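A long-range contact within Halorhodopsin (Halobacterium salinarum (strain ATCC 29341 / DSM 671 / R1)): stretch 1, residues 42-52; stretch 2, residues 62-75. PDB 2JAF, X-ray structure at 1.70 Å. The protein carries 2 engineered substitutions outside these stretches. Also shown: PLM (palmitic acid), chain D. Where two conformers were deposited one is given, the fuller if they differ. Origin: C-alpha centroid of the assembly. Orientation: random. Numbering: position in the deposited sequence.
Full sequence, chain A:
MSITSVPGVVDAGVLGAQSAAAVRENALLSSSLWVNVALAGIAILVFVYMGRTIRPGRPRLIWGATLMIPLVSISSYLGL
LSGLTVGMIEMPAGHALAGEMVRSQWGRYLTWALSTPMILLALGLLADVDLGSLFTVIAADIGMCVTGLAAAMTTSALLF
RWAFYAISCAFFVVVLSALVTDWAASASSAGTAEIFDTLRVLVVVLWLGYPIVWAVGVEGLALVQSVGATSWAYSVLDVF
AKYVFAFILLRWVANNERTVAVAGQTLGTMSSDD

Stretch 1 42-52: IAILVFVYMGR
Stretch 2 62-75: IWGATLMIPLVSIS

One hydrogen bond crosses an otherwise apolar contact: the indole nitrogen of Trp63 donates to a backbone carbonyl. Trp63 NE1 lies 2.8 Å from Phe47 O, with a nearly straight N-H...O angle of 171°. The oxygen sits at the ring edge, near its plane. Phe47 O accepts a weak backbone bond from Gly51 N at 3.1 Å.

Gly51 has phi/psi -94/4. Gly51 CA lies over one face of the indole, 3.8 Å from the centroid of the Trp63 five-membered ring, a CH-pi contact. Glycine suits this place: a CB would fall 2.1 Å from Trp63 NE1 and clash. Trp63 has chi1 t and chi2 61°.

Residues 42-50 (beginning earlier) and 62-75 (continuing at both ends) are helical. The helices run nearly antiparallel, at 167°, with axes 8.8 Å apart at closest approach. The register pairs Ile44 with Leu67 (CA to CA 6.2 Å) and Gly51 with Trp63 (6.6 Å). Together the stretches bury 491 Å².

Leu67 (chi1 -85°, chi2 t) starts sideways, but its end reaches across. Leu67 CD2 lies 3.4 Å from Phe47 CB and 3.7 Å from Val48 CG2 (chi1 t). Phe47 (chi1 m, chi2 -14°) points toward the second helix and is buried, with CD2 4.0 Å from Pro70 CG.

Stretch 2 is kinked at Ile69 and Pro70, whose N atoms lack the usual i-4 bond; Ile69 N bonds instead to Thr66 O at 3.1 Å. Proline has no amide hydrogen to give. Its C-gamma endo ring packs across the contact, with Pro70 CG 3.6 Å from Ile44 CG1 and Pro70 CB 4.1 Å from Ala43 CB.

Ile44 (chi1 m, chi2 t) extends its CD1 to 3.5 Å from Leu71 CD2 and 3.2 Å from Ile74 CD1. Leu71 and Ile74 are both m,t.

Beyond this contact, Ser75 OG donates to palmitic acid O2 at 2.6 Å.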

# COMPACT_ATOMS: atom_id res chain seq x y z
N ILE A 42 7.34 26.22 -0.24
CA ILE A 42 6.52 27.43 -0.25
C ILE A 42 5.03 27.08 -0.31
O ILE A 42 4.21 27.72 0.35
CB ILE A 42 6.90 28.32 -1.45
CG1 ILE A 42 8.34 28.81 -1.29
CG2 ILE A 42 5.94 29.51 -1.56
CD1 ILE A 42 8.85 29.64 -2.44
N ALA A 43 4.68 26.06 -1.09
CA ALA A 43 3.28 25.65 -1.21
C ALA A 43 2.73 25.24 0.15
O ALA A 43 1.63 25.66 0.54
CB ALA A 43 3.15 24.50 -2.20
N ILE A 44 3.48 24.41 0.86
CA ILE A 44 3.06 23.94 2.18
C ILE A 44 2.75 25.13 3.08
O ILE A 44 1.68 25.18 3.70
CB ILE A 44 4.16 23.09 2.85
CG1 ILE A 44 4.36 21.79 2.06
CG2 ILE A 44 3.79 22.79 4.30
CD1 ILE A 44 5.52 20.95 2.53
N LEU A 45 3.67 26.08 3.14
CA LEU A 45 3.47 27.26 3.97
C LEU A 45 2.26 28.08 3.51
O LEU A 45 1.49 28.56 4.34
CB LEU A 45 4.74 28.12 3.96
CG LEU A 45 5.95 27.43 4.61
CD1 LEU A 45 7.13 28.39 4.67
CD2 LEU A 45 5.57 26.97 6.02
N VAL A 46 2.10 28.22 2.20
CA VAL A 46 0.97 28.96 1.65
C VAL A 46 -0.35 28.26 1.99
O VAL A 46 -1.32 28.91 2.39
CB VAL A 46 1.09 29.10 0.12
CG1 VAL A 46 -0.22 29.65 -0.46
CG2 VAL A 46 2.24 30.03 -0.23
N PHE A 47 -0.38 26.95 1.82
CA PHE A 47 -1.58 26.18 2.10
C PHE A 47 -1.96 26.17 3.58
O PHE A 47 -3.13 26.29 3.93
CB PHE A 47 -1.43 24.74 1.60
CG PHE A 47 -1.21 24.63 0.10
CD1 PHE A 47 -1.46 25.72 -0.73
CD2 PHE A 47 -0.78 23.43 -0.46
CE1 PHE A 47 -1.28 25.61 -2.11
CE2 PHE A 47 -0.60 23.32 -1.84
CZ PHE A 47 -0.85 24.41 -2.67
N VAL A 48 -0.96 26.02 4.46
CA VAL A 48 -1.24 26.02 5.89
C VAL A 48 -1.92 27.34 6.23
O VAL A 48 -2.91 27.37 6.95
CB VAL A 48 0.06 25.89 6.72
CG1 VAL A 48 -0.25 26.07 8.21
CG2 VAL A 48 0.70 24.54 6.48
N TYR A 49 -1.37 28.41 5.67
CA TYR A 49 -1.90 29.76 5.88
C TYR A 49 -3.34 29.87 5.36
O TYR A 49 -4.24 30.29 6.09
CB TYR A 49 -1.01 30.77 5.15
CG TYR A 49 -1.55 32.18 5.14
CD1 TYR A 49 -1.69 32.91 6.32
CD2 TYR A 49 -1.90 32.80 3.94
CE1 TYR A 49 -2.17 34.21 6.31
CE2 TYR A 49 -2.39 34.10 3.92
CZ TYR A 49 -2.52 34.80 5.10
OH TYR A 49 -3.00 36.09 5.08
N MET A 50 -3.55 29.49 4.11
CA MET A 50 -4.87 29.55 3.49
C MET A 50 -5.93 28.81 4.30
O MET A 50 -7.12 29.10 4.18
CB MET A 50 -4.82 28.99 2.07
CG MET A 50 -4.11 29.88 1.08
SD MET A 50 -3.87 29.08 -0.52
CE MET A 50 -5.52 29.23 -1.25
N GLY A 51 -5.50 27.85 5.10
CA GLY A 51 -6.44 27.09 5.90
C GLY A 51 -6.62 27.65 7.30
O GLY A 51 -7.33 27.08 8.12
N ARG A 52 -5.98 28.79 7.57
CA ARG A 52 -6.05 29.43 8.88
C ARG A 52 -7.46 29.50 9.44
O ARG A 52 -7.68 29.21 10.61
CB ARG A 52 -5.45 30.84 8.82
CG ARG A 52 -6.13 31.77 7.83
CD ARG A 52 -5.44 33.12 7.79
NE ARG A 52 -6.05 34.01 6.80
CZ ARG A 52 -5.66 35.26 6.59
NH1 ARG A 52 -4.67 35.79 7.29
NH2 ARG A 52 -6.28 36.00 5.67
N ILE A 62 -10.53 18.35 3.36
CA ILE A 62 -9.94 18.46 2.04
C ILE A 62 -8.66 19.28 2.16
O ILE A 62 -7.70 19.08 1.41
CB ILE A 62 -10.91 19.12 1.04
CG1 ILE A 62 -12.16 18.26 0.89
CG2 ILE A 62 -10.24 19.30 -0.31
CD1 ILE A 62 -13.23 18.86 0.01
N TRP A 63 -8.64 20.20 3.11
CA TRP A 63 -7.48 21.04 3.36
C TRP A 63 -6.28 20.16 3.75
O TRP A 63 -5.17 20.36 3.26
CB TRP A 63 -7.76 22.03 4.49
CG TRP A 63 -6.57 22.83 4.91
CD1 TRP A 63 -5.83 23.68 4.13
CD2 TRP A 63 -5.97 22.86 6.21
NE1 TRP A 63 -4.82 24.24 4.88
CE2 TRP A 63 -4.88 23.76 6.16
CE3 TRP A 63 -6.26 22.22 7.43
CZ2 TRP A 63 -4.07 24.03 7.27
CZ3 TRP A 63 -5.45 22.49 8.54
CH2 TRP A 63 -4.38 23.39 8.44
N GLY A 64 -6.53 19.20 4.64
CA GLY A 64 -5.47 18.30 5.08
C GLY A 64 -4.95 17.42 3.96
O GLY A 64 -3.74 17.25 3.80
N ALA A 65 -5.87 16.84 3.19
CA ALA A 65 -5.49 15.99 2.07
C ALA A 65 -4.67 16.79 1.08
O ALA A 65 -3.71 16.29 0.49
CB ALA A 65 -6.74 15.44 1.40
N THR A 66 -5.04 18.06 0.91
CA THR A 66 -4.33 18.93 -0.02
C THR A 66 -2.94 19.29 0.49
O THR A 66 -1.99 19.36 -0.28
CB THR A 66 -5.14 20.22 -0.28
OG1 THR A 66 -6.43 19.87 -0.79
CG2 THR A 66 -4.42 21.10 -1.29
N LEU A 67 -2.83 19.52 1.80
CA LEU A 67 -1.55 19.86 2.42
C LEU A 67 -0.49 18.79 2.18
O LEU A 67 0.69 19.09 2.06
CB LEU A 67 -1.72 20.06 3.93
CG LEU A 67 -2.17 21.44 4.41
CD1 LEU A 67 -2.40 21.40 5.91
CD2 LEU A 67 -1.10 22.47 4.05
N MET A 68 -0.93 17.54 2.13
CA MET A 68 0.00 16.45 1.95
C MET A 68 0.53 16.25 0.54
O MET A 68 1.52 15.55 0.36
CB MET A 68 -0.61 15.16 2.44
CG MET A 68 -0.62 15.09 3.95
SD MET A 68 -0.98 13.43 4.43
CE MET A 68 -2.76 13.50 4.45
N ILE A 69 -0.13 16.84 -0.45
CA ILE A 69 0.34 16.70 -1.81
C ILE A 69 1.76 17.25 -1.90
O ILE A 69 2.66 16.56 -2.38
CB ILE A 69 -0.60 17.42 -2.81
CG1 ILE A 69 -1.94 16.67 -2.86
CG2 ILE A 69 0.04 17.50 -4.19
CD1 ILE A 69 -3.05 17.40 -3.60
N PRO A 70 2.00 18.48 -1.40
CA PRO A 70 3.37 18.99 -1.48
C PRO A 70 4.29 18.33 -0.45
O PRO A 70 5.51 18.31 -0.63
CB PRO A 70 3.19 20.49 -1.24
CG PRO A 70 1.97 20.55 -0.36
CD PRO A 70 1.06 19.54 -1.00
N LEU A 71 3.71 17.77 0.61
CA LEU A 71 4.50 17.08 1.63
C LEU A 71 5.13 15.82 1.02
O LEU A 71 6.31 15.56 1.20
CB LEU A 71 3.63 16.70 2.82
CG LEU A 71 3.35 17.83 3.82
CD1 LEU A 71 2.31 17.38 4.83
CD2 LEU A 71 4.65 18.22 4.51
N VAL A 72 4.32 15.06 0.28
CA VAL A 72 4.82 13.85 -0.37
C VAL A 72 5.82 14.25 -1.46
O VAL A 72 6.84 13.58 -1.68
CB VAL A 72 3.67 13.04 -1.02
CG1 VAL A 72 4.24 11.79 -1.73
CG2 VAL A 72 2.66 12.64 0.04
N SER A 73 5.53 15.35 -2.14
CA SER A 73 6.40 15.85 -3.20
C SER A 73 7.81 16.17 -2.68
O SER A 73 8.80 15.76 -3.28
CB SER A 73 5.80 17.10 -3.85
OG SER A 73 6.59 17.54 -4.93
N ILE A 74 7.89 16.89 -1.56
CA ILE A 74 9.21 17.24 -1.01
C ILE A 74 9.97 15.96 -0.70
O ILE A 74 11.17 15.87 -0.94
CB ILE A 74 9.10 18.07 0.28
CG1 ILE A 74 8.44 19.41 -0.02
CG2 ILE A 74 10.50 18.31 0.85
CD1 ILE A 74 8.34 20.33 1.18
N SER A 75 9.26 14.98 -0.15
CA SER A 75 9.87 13.70 0.19
C SER A 75 10.49 13.07 -1.05
O SER A 75 11.59 12.54 -1.01
CB SER A 75 8.82 12.75 0.76
OG SER A 75 9.35 11.44 0.91
C1 PLM D . 10.61 8.71 -0.79
O1 PLM D . 11.76 8.70 -0.32
O2 PLM D . 10.00 9.77 -1.04
C2 PLM D . 9.96 7.36 -1.04
C3 PLM D . 8.55 7.18 -0.49
C4 PLM D . 8.07 5.79 -0.87
C5 PLM D . 6.67 5.56 -0.34
C6 PLM D . 5.69 5.15 -1.41
C7 PLM D . 4.45 4.69 -0.67
C8 PLM D . 3.36 4.24 -1.61
C9 PLM D . 2.15 3.82 -0.80
CA PLM D . 1.03 3.33 -1.70
CB PLM D . -0.38 3.24 -1.13
CC PLM D . -1.04 4.53 -0.67
CD PLM D . -2.45 4.22 -0.21
CE PLM D . -3.17 5.49 0.25
CF PLM D . -4.48 5.08 0.91
CG PLM D . -5.24 6.31 1.38